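Long-range contacts in acetaldehyde dehydrogenase (Acetylating) (Geobacillus thermoglucosidasius, PDB 5J78), which probably catalyses the reversible, NAD-dependent oxidation of acetaldehyde with coenzyme A to acetyl-CoA: residues 249-254 / 398-403; 92-97 / 265-270; 122-127 / 463-468; 63-68 / 150-155. All coordinates share one frame; numbering follows the deposited sequence.

Contact 1 of 4, residues 249-254 / 398-403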
# COMPACT_ATOMS: atom_id res chain seq x y z
N HIS A 249 24.98 -23.17 -36.83
CA HIS A 249 26.41 -23.22 -37.07
C HIS A 249 26.68 -23.85 -38.45
O HIS A 249 25.88 -24.66 -38.92
CB HIS A 249 27.08 -24.02 -35.96
CG HIS A 249 28.53 -24.29 -36.16
ND1 HIS A 249 29.02 -25.54 -36.44
CD2 HIS A 249 29.61 -23.47 -36.09
CE1 HIS A 249 30.34 -25.48 -36.56
NE2 HIS A 249 30.72 -24.24 -36.34
N GLU A 250 27.80 -23.49 -39.08
CA GLU A 250 28.12 -23.96 -40.43
C GLU A 250 28.11 -25.49 -40.54
O GLU A 250 27.94 -26.04 -41.62
CB GLU A 250 29.48 -23.42 -40.87
CG GLU A 250 30.67 -24.21 -40.37
CD GLU A 250 32.00 -23.48 -40.56
OE1 GLU A 250 33.06 -24.13 -40.42
OE2 GLU A 250 31.99 -22.26 -40.84
N SER A 251 28.27 -26.17 -39.41
CA SER A 251 28.29 -27.63 -39.40
C SER A 251 26.89 -28.26 -39.46
O SER A 251 26.78 -29.48 -39.50
CB SER A 251 29.01 -28.15 -38.15
OG SER A 251 28.33 -27.76 -36.97
N ALA A 252 25.84 -27.44 -39.44
CA ALA A 252 24.46 -27.96 -39.38
C ALA A 252 23.99 -28.66 -40.65
O ALA A 252 24.28 -28.20 -41.76
CB ALA A 252 23.50 -26.84 -39.06
N ASN A 253 23.24 -29.74 -40.47
CA ASN A 253 22.33 -30.24 -41.52
C ASN A 253 21.24 -29.19 -41.79
O ASN A 253 20.24 -29.13 -41.06
CB ASN A 253 21.72 -31.58 -41.07
CG ASN A 253 20.83 -32.23 -42.14
OD1 ASN A 253 20.26 -31.56 -43.01
ND2 ASN A 253 20.70 -33.56 -42.07
N ILE A 254 21.42 -28.37 -42.82
CA ILE A 254 20.61 -27.15 -43.00
C ILE A 254 19.14 -27.45 -43.29
O ILE A 254 18.24 -26.80 -42.74
CB ILE A 254 21.20 -26.26 -44.12
CG1 ILE A 254 22.57 -25.74 -43.68
CG2 ILE A 254 20.25 -25.09 -44.45
CD1 ILE A 254 23.35 -25.03 -44.75
N ILE A 398 20.54 -24.32 -30.48
CA ILE A 398 21.65 -24.36 -31.44
C ILE A 398 21.49 -25.58 -32.35
O ILE A 398 21.11 -26.65 -31.89
CB ILE A 398 23.04 -24.42 -30.72
CG1 ILE A 398 24.15 -24.67 -31.74
CG2 ILE A 398 23.05 -25.51 -29.64
CD1 ILE A 398 25.57 -24.52 -31.17
N HIS A 399 21.78 -25.38 -33.65
CA HIS A 399 21.84 -26.48 -34.61
C HIS A 399 23.26 -26.67 -35.11
O HIS A 399 23.86 -25.75 -35.67
CB HIS A 399 20.91 -26.22 -35.79
CG HIS A 399 19.47 -26.25 -35.40
ND1 HIS A 399 18.73 -27.41 -35.38
CD2 HIS A 399 18.64 -25.27 -34.97
CE1 HIS A 399 17.50 -27.14 -34.99
NE2 HIS A 399 17.42 -25.85 -34.72
N ALA A 400 23.79 -27.88 -34.93
CA ALA A 400 25.21 -28.11 -35.18
C ALA A 400 25.54 -29.59 -35.12
O ALA A 400 24.87 -30.34 -34.43
CB ALA A 400 26.05 -27.32 -34.18
N GLU A 401 26.57 -30.02 -35.86
CA GLU A 401 27.05 -31.40 -35.75
C GLU A 401 28.46 -31.46 -35.14
O GLU A 401 28.97 -32.53 -34.82
CB GLU A 401 27.03 -32.07 -37.13
CG GLU A 401 25.63 -32.18 -37.73
CD GLU A 401 24.67 -32.99 -36.86
OE1 GLU A 401 25.14 -33.84 -36.07
OE2 GLU A 401 23.44 -32.77 -36.96
N ASP A 402 29.05 -30.29 -34.96
CA ASP A 402 30.36 -30.17 -34.34
C ASP A 402 30.20 -30.17 -32.82
O ASP A 402 29.81 -29.15 -32.25
CB ASP A 402 31.06 -28.89 -34.84
CG ASP A 402 32.51 -28.80 -34.41
OD1 ASP A 402 32.87 -29.33 -33.34
OD2 ASP A 402 33.30 -28.16 -35.14
N GLU A 403 30.48 -31.30 -32.19
CA GLU A 403 30.32 -31.48 -30.74
C GLU A 403 31.09 -30.48 -29.89
O GLU A 403 30.61 -30.07 -28.83
CB GLU A 403 30.75 -32.89 -30.35
CG GLU A 403 30.78 -33.17 -28.83
CD GLU A 403 29.41 -33.04 -28.18
OE1 GLU A 403 28.38 -33.18 -28.88
OE2 GLU A 403 29.36 -32.79 -26.95
O HOH W 1 22.16 -30.39 -37.76
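Ser251 OG is gripped by two backbone N-H groups of the other segment. Glu401 N donates to Ser251 OG at 3.1 Å, and Asp402 N adds a weak bond to the same atom at 3.3 Å. OG lies between the backbone N and the carbonyl carbon of its own residue (chi1 63°), which turns it to this pair. His249 ND1 also lies beside it, but the very short separation makes the details of that bond doubtful.

The His249 ring comes from the same turn. Its CE1 meets Asp402 CB at 3.9 Å, and ring and carboxylate planes are 72° apart. CB of His249 packs on Ala400 CB at 3.9 Å. The backbone bond from His249 N to His399 O (3.0 Å) continues the pairing of the two strands, where His399 also bonds to Tyr247 by its backbone. A water accepts from Asn253 N and donates to Glu401 OE2.

Residues 249-252 form a type I beta turn. Asn253 and Asp402 are N-caps of helices 254-265 and 403-410. Two neighbouring parallel strands, 244-248 and 395-399, thus each pass through a short loop into a helix, as is typical of the alpha/beta catalytic domain of aldehyde dehydrogenases.

Contact 2 of 4, residues 92-97 / 265-270. With ACT (acetate ion), chain I.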
# COMPACT_ATOMS: atom_id res chain seq x y z
N LYS A 92 -3.51 -26.61 -31.47
CA LYS A 92 -4.01 -26.55 -30.09
C LYS A 92 -4.43 -27.94 -29.63
O LYS A 92 -4.27 -28.28 -28.44
CB LYS A 92 -5.16 -25.56 -29.94
CG LYS A 92 -4.69 -24.09 -29.91
CD LYS A 92 -5.66 -23.18 -29.17
CE LYS A 92 -5.32 -21.71 -29.27
NZ LYS A 92 -4.07 -21.32 -28.57
N THR A 93 -4.91 -28.77 -30.57
CA THR A 93 -5.34 -30.13 -30.23
C THR A 93 -4.10 -30.94 -29.83
O THR A 93 -4.13 -31.69 -28.86
CB THR A 93 -6.10 -30.82 -31.42
OG1 THR A 93 -7.32 -30.11 -31.71
CG2 THR A 93 -6.47 -32.24 -31.06
N LEU A 94 -3.03 -30.78 -30.59
CA LEU A 94 -1.75 -31.41 -30.29
C LEU A 94 -1.19 -30.94 -28.95
O LEU A 94 -0.66 -31.74 -28.18
CB LEU A 94 -0.73 -31.10 -31.39
CG LEU A 94 -0.96 -31.79 -32.73
CD1 LEU A 94 0.03 -31.28 -33.77
CD2 LEU A 94 -0.84 -33.31 -32.57
N LYS A 95 -1.31 -29.65 -28.70
CA LYS A 95 -0.91 -29.07 -27.43
C LYS A 95 -1.68 -29.73 -26.27
O LYS A 95 -1.08 -30.09 -25.26
CB LYS A 95 -1.12 -27.55 -27.45
CG LYS A 95 -0.30 -26.80 -26.41
CD LYS A 95 -0.68 -25.33 -26.28
CE LYS A 95 -0.51 -24.54 -27.59
NZ LYS A 95 -1.01 -23.13 -27.36
N ASN A 96 -3.00 -29.93 -26.41
CA ASN A 96 -3.77 -30.57 -25.36
C ASN A 96 -3.36 -32.03 -25.18
O ASN A 96 -3.37 -32.54 -24.05
CB ASN A 96 -5.29 -30.50 -25.64
CG ASN A 96 -5.85 -29.10 -25.45
OD1 ASN A 96 -5.34 -28.32 -24.65
ND2 ASN A 96 -6.92 -28.79 -26.16
N LEU A 97 -3.01 -32.68 -26.28
CA LEU A 97 -2.61 -34.08 -26.26
C LEU A 97 -1.23 -34.22 -25.63
O LEU A 97 -0.92 -35.25 -25.03
CB LEU A 97 -2.63 -34.67 -27.68
CG LEU A 97 -4.00 -34.92 -28.31
CD1 LEU A 97 -3.82 -35.36 -29.73
CD2 LEU A 97 -4.77 -35.99 -27.51
N LYS A 265 8.40 -22.96 -34.81
CA LYS A 265 8.04 -21.53 -34.83
C LYS A 265 6.58 -21.30 -35.19
O LYS A 265 5.92 -20.45 -34.61
CB LYS A 265 8.95 -20.78 -35.81
CG LYS A 265 8.60 -19.32 -36.04
CD LYS A 265 8.48 -18.55 -34.74
CE LYS A 265 8.65 -17.10 -34.97
NZ LYS A 265 8.48 -16.34 -33.69
N THR A 266 6.08 -22.08 -36.15
CA THR A 266 4.72 -21.86 -36.62
C THR A 266 3.71 -22.68 -35.83
O THR A 266 2.51 -22.60 -36.08
CB THR A 266 4.60 -22.20 -38.13
OG1 THR A 266 4.83 -23.60 -38.35
CG2 THR A 266 5.61 -21.38 -38.93
N PHE A 267 4.18 -23.46 -34.85
CA PHE A 267 3.26 -24.27 -34.06
C PHE A 267 2.32 -23.36 -33.27
O PHE A 267 2.74 -22.47 -32.55
CB PHE A 267 4.03 -25.21 -33.13
CG PHE A 267 3.14 -26.11 -32.31
CD1 PHE A 267 2.69 -27.32 -32.83
CD2 PHE A 267 2.79 -25.78 -31.01
CE1 PHE A 267 1.88 -28.18 -32.07
CE2 PHE A 267 1.98 -26.62 -30.24
CZ PHE A 267 1.51 -27.83 -30.78
N ASP A 268 1.03 -23.61 -33.46
CA ASP A 268 -0.03 -22.75 -32.94
C ASP A 268 0.18 -21.28 -33.30
O ASP A 268 -0.15 -20.38 -32.51
CB ASP A 268 -0.14 -22.91 -31.43
CG ASP A 268 -1.51 -22.55 -30.90
OD1 ASP A 268 -2.49 -22.75 -31.66
OD2 ASP A 268 -1.63 -22.09 -29.74
N TYR A 269 0.71 -21.04 -34.49
CA TYR A 269 1.11 -19.70 -34.92
C TYR A 269 1.99 -18.95 -33.89
O TYR A 269 1.87 -17.74 -33.73
CB TYR A 269 -0.14 -18.86 -35.25
CG TYR A 269 -0.95 -19.40 -36.41
CD1 TYR A 269 -0.33 -20.06 -37.47
CD2 TYR A 269 -2.33 -19.24 -36.46
CE1 TYR A 269 -1.05 -20.55 -38.52
CE2 TYR A 269 -3.07 -19.72 -37.52
CZ TYR A 269 -2.42 -20.37 -38.54
OH TYR A 269 -3.13 -20.86 -39.58
N GLY A 270 2.90 -19.66 -33.22
CA GLY A 270 3.98 -19.03 -32.46
C GLY A 270 3.65 -18.54 -31.05
O GLY A 270 4.34 -17.66 -30.50
C ACT I . -4.10 -24.43 -25.83
O ACT I . -3.59 -23.47 -26.43
OXT ACT I . -3.79 -24.59 -24.66
CH3 ACT I . -5.01 -25.40 -26.51
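The Phe267 ring meets helix 89-107 with its edge. Leu94 CB lies in the ring plane, 4.0 Å from Phe267 CE1. Lys95 N sits near the same plane, 3.9 Å from Phe267 CZ. Phe426 makes an edge-to-face pair with this ring.

The second flat group is the Asp268 carboxylate, whose OD2 takes two ammonium groups. Lys92 NZ reaches the syn lone pair of Asp268 OD2 at 2.8 Å. Lys95 NZ comes from above the carboxylate plane, 41° out of it, and lies 2.7 Å from Asp268 OD2. Both are salt bridges. The Lys95 chain leaves with CG opposite the backbone N (chi1 -159°) and bends at chi3, which brings NZ over the acid. Thr271 OG1 also bonds to OD2, and Asn88 N holds OD1. Asn142 is a further partner of Lys95 NZ.

An acetate ion, probably from the crystallisation liquor, also binds the lysine pair. Its O accepts from Lys95 NZ at 2.8 Å and from Lys92 NZ at 3.1 Å. Replacing Asp268 with an alanine would probably leave Lys92 and Lys95 without their shared counter-charge, and Thr271 OG1 and Asn88 N without this partner.

The loop 265-270 runs on toward Cys273, which is modified to a sulfinic acid here and is probably the family's catalytic cysteine. Leu94 packs on Pro474 of the second subunit. Helix 89-107 is backed by helix 55-84 through Lys92 and Asn96. Helix 143-156 adds Ser145, which touches Lys95 and bonds to the acetate.

Contact 3 of 4, residues 122-127 / 463-468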
# COMPACT_ATOMS: atom_id res chain seq x y z
N ASN A 122 21.33 -44.38 6.15
CA ASN A 122 21.26 -43.10 6.84
C ASN A 122 20.16 -43.05 7.91
O ASN A 122 20.07 -42.10 8.66
CB ASN A 122 21.04 -41.96 5.83
CG ASN A 122 22.23 -41.78 4.92
OD1 ASN A 122 23.37 -41.92 5.34
ND2 ASN A 122 21.97 -41.48 3.64
N ARG A 123 19.34 -44.10 7.95
CA ARG A 123 18.20 -44.23 8.89
C ARG A 123 17.23 -43.04 8.79
O ARG A 123 16.97 -42.34 9.77
CB ARG A 123 18.71 -44.40 10.32
CG ARG A 123 19.60 -45.64 10.52
CD ARG A 123 19.74 -46.02 11.99
NE ARG A 123 18.55 -46.72 12.48
CZ ARG A 123 18.36 -47.08 13.75
NH1 ARG A 123 19.27 -46.80 14.67
NH2 ARG A 123 17.25 -47.70 14.10
N VAL A 124 16.67 -42.87 7.59
CA VAL A 124 15.77 -41.77 7.25
C VAL A 124 14.66 -42.30 6.35
O VAL A 124 14.97 -42.93 5.32
CB VAL A 124 16.49 -40.62 6.49
CG1 VAL A 124 15.47 -39.54 6.01
CG2 VAL A 124 17.57 -39.99 7.33
N TRP A 125 13.41 -42.07 6.72
CA TRP A 125 12.26 -42.32 5.83
C TRP A 125 11.81 -40.98 5.25
O TRP A 125 11.74 -39.97 5.97
CB TRP A 125 11.06 -42.94 6.56
CG TRP A 125 11.35 -44.11 7.41
CD1 TRP A 125 12.41 -44.96 7.31
CD2 TRP A 125 10.56 -44.57 8.51
NE1 TRP A 125 12.33 -45.93 8.28
CE2 TRP A 125 11.21 -45.71 9.03
CE3 TRP A 125 9.38 -44.12 9.11
CZ2 TRP A 125 10.70 -46.42 10.12
CZ3 TRP A 125 8.87 -44.83 10.20
CH2 TRP A 125 9.53 -45.96 10.69
N GLU A 126 11.49 -40.97 3.96
CA GLU A 126 10.88 -39.81 3.32
C GLU A 126 9.39 -40.03 3.15
O GLU A 126 8.95 -41.05 2.60
CB GLU A 126 11.50 -39.55 1.96
CG GLU A 126 12.98 -39.30 1.96
CD GLU A 126 13.48 -38.94 0.55
OE1 GLU A 126 12.69 -39.08 -0.41
OE2 GLU A 126 14.64 -38.53 0.40
N ILE A 127 8.61 -39.06 3.63
CA ILE A 127 7.16 -39.09 3.51
C ILE A 127 6.74 -37.99 2.54
O ILE A 127 7.18 -36.85 2.68
CB ILE A 127 6.46 -38.86 4.86
CG1 ILE A 127 6.89 -39.90 5.89
CG2 ILE A 127 4.95 -38.90 4.70
CD1 ILE A 127 6.52 -39.48 7.31
N ILE A 463 8.71 -32.89 1.15
CA ILE A 463 9.21 -34.12 1.73
C ILE A 463 9.41 -33.92 3.23
O ILE A 463 10.10 -32.97 3.66
CB ILE A 463 10.52 -34.57 1.04
CG1 ILE A 463 10.18 -35.02 -0.39
CG2 ILE A 463 11.15 -35.75 1.78
CD1 ILE A 463 11.34 -35.16 -1.31
N LYS A 464 8.74 -34.76 4.03
CA LYS A 464 8.99 -34.86 5.46
C LYS A 464 9.99 -35.98 5.72
O LYS A 464 9.91 -37.04 5.09
CB LYS A 464 7.68 -35.13 6.22
CG LYS A 464 6.54 -34.15 5.92
CD LYS A 464 5.33 -34.38 6.81
CE LYS A 464 4.76 -35.80 6.68
NZ LYS A 464 3.69 -36.06 7.69
N ARG A 465 10.94 -35.75 6.62
CA ARG A 465 11.98 -36.75 6.87
C ARG A 465 11.90 -37.28 8.30
O ARG A 465 12.04 -36.52 9.27
CB ARG A 465 13.35 -36.16 6.56
CG ARG A 465 13.46 -35.76 5.08
CD ARG A 465 14.64 -34.89 4.78
NE ARG A 465 14.89 -34.78 3.34
CZ ARG A 465 14.46 -33.78 2.56
NH1 ARG A 465 13.72 -32.80 3.06
NH2 ARG A 465 14.75 -33.78 1.26
N VAL A 466 11.62 -38.57 8.42
CA VAL A 466 11.67 -39.27 9.70
C VAL A 466 13.09 -39.76 9.91
O VAL A 466 13.56 -40.63 9.18
CB VAL A 466 10.70 -40.45 9.73
CG1 VAL A 466 10.72 -41.12 11.12
CG2 VAL A 466 9.27 -40.00 9.34
N ALA A 467 13.79 -39.21 10.90
CA ALA A 467 15.23 -39.43 11.00
C ALA A 467 15.65 -39.84 12.39
O ALA A 467 15.30 -39.19 13.38
CB ALA A 467 15.98 -38.16 10.58
N PHE A 468 16.41 -40.93 12.47
CA PHE A 468 16.71 -41.55 13.75
C PHE A 468 18.04 -41.04 14.28
O PHE A 468 18.95 -40.73 13.51
CB PHE A 468 16.76 -43.08 13.63
CG PHE A 468 15.43 -43.73 13.39
CD1 PHE A 468 14.79 -43.61 12.15
CD2 PHE A 468 14.83 -44.51 14.38
CE1 PHE A 468 13.56 -44.23 11.92
CE2 PHE A 468 13.60 -45.14 14.15
CZ PHE A 468 12.97 -45.00 12.91
O HOH W 2 19.25 -40.23 10.80
O HOH W 3 16.00 -37.29 2.24
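Strands 124-138 and 461-468 pair antiparallel in the arm that carries subunit contacts, probably the oligomerisation element of the aldehyde dehydrogenase fold. Trp125 with Val466 and Ile127 with Lys464 are hydrogen-bonded pairs. Val124 with Ala467 and Glu126 with Arg465 are non-hydrogen-bonded pairs. Past the regular pairing, Phe468 N donates to Arg123 O at 3.1 Å.

Trp125, Ile127, Lys464 and Val466 share one face. Trp125 CE3 touches Val466 CG1 at 3.9 Å. The edge of Phe468 meets the face of Trp125, with ring centroids 5.5 Å apart and planes at 65°. The Arg123 guanidinium lies almost parallel to the Phe468 ring, 10° between planes, with Arg123 NH2 4.0 Å from Phe468 CD2. With CG1 opposite the carbonyl carbon (chi1 -58°), Ile127 ends at CD1 against Val466 CG2, at 3.5 Å, tighter than usual. Ile127 CG2 rests on the aliphatic CE of Lys464 at 3.7 Å. Lys464 NZ bonds to Lys413 O of the second subunit.

On the other face Glu126 and Arg465 do not meet directly. A water donates to Glu126 OE2 and accepts from Arg465 NE at 3.0 Å. Arg117 pairs with this glutamate, and Asp453 of the second subunit with the arginine.

Backbone bonds, apolar side chains and one water thus join the two strands. The sheet runs on into the second subunit through residues 465-468, and Lys464 and Arg465 add polar ties from that strand.

Contact 4 of 4, residues 63-68 / 150-155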
# COMPACT_ATOMS: atom_id res chain seq x y z
N GLU A 63 -5.49 -41.10 -14.07
CA GLU A 63 -5.62 -41.79 -15.34
C GLU A 63 -6.93 -41.39 -16.04
O GLU A 63 -6.94 -41.10 -17.23
CB GLU A 63 -5.56 -43.30 -15.14
CG GLU A 63 -5.89 -44.08 -16.40
CD GLU A 63 -5.83 -45.57 -16.17
OE1 GLU A 63 -6.51 -46.06 -15.24
OE2 GLU A 63 -5.09 -46.24 -16.91
N SER A 64 -8.03 -41.37 -15.27
CA SER A 64 -9.33 -40.97 -15.79
C SER A 64 -9.29 -39.53 -16.28
O SER A 64 -9.87 -39.21 -17.32
CB SER A 64 -10.40 -41.14 -14.71
OG SER A 64 -11.65 -40.63 -15.14
N MET A 65 -8.62 -38.65 -15.53
CA MET A 65 -8.46 -37.26 -15.95
C MET A 65 -7.71 -37.21 -17.28
O MET A 65 -8.12 -36.52 -18.22
CB MET A 65 -7.72 -36.44 -14.89
CG MET A 65 -8.49 -36.18 -13.62
SD MET A 65 -7.41 -35.58 -12.26
CE MET A 65 -6.86 -34.03 -12.95
N ALA A 66 -6.61 -37.95 -17.37
CA ALA A 66 -5.81 -37.96 -18.60
C ALA A 66 -6.64 -38.44 -19.79
O ALA A 66 -6.52 -37.90 -20.91
CB ALA A 66 -4.59 -38.82 -18.44
N ASN A 67 -7.48 -39.45 -19.55
CA ASN A 67 -8.27 -40.04 -20.62
C ASN A 67 -9.27 -39.03 -21.14
O ASN A 67 -9.47 -38.90 -22.34
CB ASN A 67 -9.00 -41.30 -20.15
CG ASN A 67 -8.09 -42.50 -20.04
OD1 ASN A 67 -7.06 -42.58 -20.72
ND2 ASN A 67 -8.46 -43.45 -19.19
N ALA A 68 -9.88 -38.30 -20.22
CA ALA A 68 -10.89 -37.32 -20.60
C ALA A 68 -10.27 -36.17 -21.39
O ALA A 68 -10.89 -35.65 -22.32
CB ALA A 68 -11.61 -36.81 -19.37
N LYS A 150 -1.60 -28.72 -15.28
CA LYS A 150 -1.60 -28.39 -13.85
C LYS A 150 -2.55 -29.26 -13.03
O LYS A 150 -2.25 -29.61 -11.88
CB LYS A 150 -1.94 -26.91 -13.66
CG LYS A 150 -0.81 -26.00 -14.10
CD LYS A 150 -1.08 -24.53 -13.78
CE LYS A 150 0.14 -23.70 -14.15
NZ LYS A 150 -0.04 -22.24 -13.94
N ALA A 151 -3.70 -29.60 -13.60
CA ALA A 151 -4.65 -30.43 -12.87
C ALA A 151 -4.08 -31.81 -12.63
O ALA A 151 -4.22 -32.35 -11.53
CB ALA A 151 -5.98 -30.53 -13.61
N LEU A 152 -3.46 -32.39 -13.66
CA LEU A 152 -2.84 -33.71 -13.52
C LEU A 152 -1.72 -33.71 -12.44
O LEU A 152 -1.70 -34.57 -11.57
CB LEU A 152 -2.26 -34.18 -14.85
CG LEU A 152 -3.24 -34.63 -15.94
CD1 LEU A 152 -2.47 -34.79 -17.23
CD2 LEU A 152 -3.96 -35.90 -15.52
N ILE A 153 -0.79 -32.75 -12.50
CA ILE A 153 0.32 -32.77 -11.54
C ILE A 153 -0.16 -32.39 -10.13
O ILE A 153 0.37 -32.89 -9.14
CB ILE A 153 1.50 -31.84 -11.95
CG1 ILE A 153 1.11 -30.35 -11.98
CG2 ILE A 153 2.11 -32.27 -13.31
CD1 ILE A 153 2.34 -29.43 -12.14
N ALA A 154 -1.18 -31.54 -10.04
CA ALA A 154 -1.70 -31.17 -8.73
C ALA A 154 -2.39 -32.34 -8.05
O ALA A 154 -2.19 -32.58 -6.86
CB ALA A 154 -2.66 -29.99 -8.83
N VAL A 155 -3.21 -33.07 -8.80
CA VAL A 155 -4.00 -34.14 -8.19
C VAL A 155 -3.11 -35.36 -7.89
O VAL A 155 -3.27 -36.01 -6.87
CB VAL A 155 -5.19 -34.55 -9.09
CG1 VAL A 155 -5.91 -35.80 -8.55
CG2 VAL A 155 -6.17 -33.39 -9.19
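Met65 is the tight part of this contact between helices 55-84 and 143-156. Its methyl CE lies over the backbone of the second helix, 3.4 Å from Ala151 O. The same methyl touches Ala151 CB at 3.7 Å and Val155 CG2 at 3.9 Å. Met65 SD is also against Val155, 4.0 Å from Val155 CB. The bend at the end of the chain (chi3 64°) turns the methyl aside from an extended course and sets it between Ala151 and Val155, one helical turn apart.

Leu152 makes a lesser part, touching with one branch. Its CD2 reaches across to Met65 CB at 3.9 Å, to Ala66 N at 3.8 Å and to Ala66 CB at 4.2 Å. CG of Leu152 stands opposite the carbonyl carbon (chi1 -73°), and the branch end comes nearer the first helix than its CB direction suggests. The open side is that of Glu63, farther round helix 55-84, which points away and is exposed to solvent.

The short helix segments run almost exactly antiparallel, at 175°, with axes 10.1 Å apart. Met65 and Leu152 bridge the two helices here. Shortening Met65 to an alanine removes SD and CE and would probably open a gap beside Ala151 and Val155. Ala184 of helix 170-186 also touches Met65, and Tyr104 of helix 89-107 touches Ala66.

No hydrogen bond or salt bridge crosses between these segments. Their cohesion is apolar, resting on the fit of a flexible thioether against small and branched side chains.

In the fold
Along the chain the segments come in the order 63-68, 92-97, 122-127, 150-155, 249-254, 265-270, 398-403 and 463-468. Contact 3 closes a loop that holds contact 1. Contact 2 crosses all three others, contacts 3 and 4 cross each other, and contact 4 closes before contact 1 opens. Helix 254-265 runs from contact 1 to contact 2, whose centres are about 26 Å apart. Contacts 2 and 4, centres about 20 Å apart, use the successive helices 89-107 and 55-84. Strand 124-138 of contact 3 leads into helix 143-156 of contact 4. Contacts 1 and 3 are the most distant, with centres about 47 Å apart. The set spans parallel sheet, helical layer and intersubunit arm.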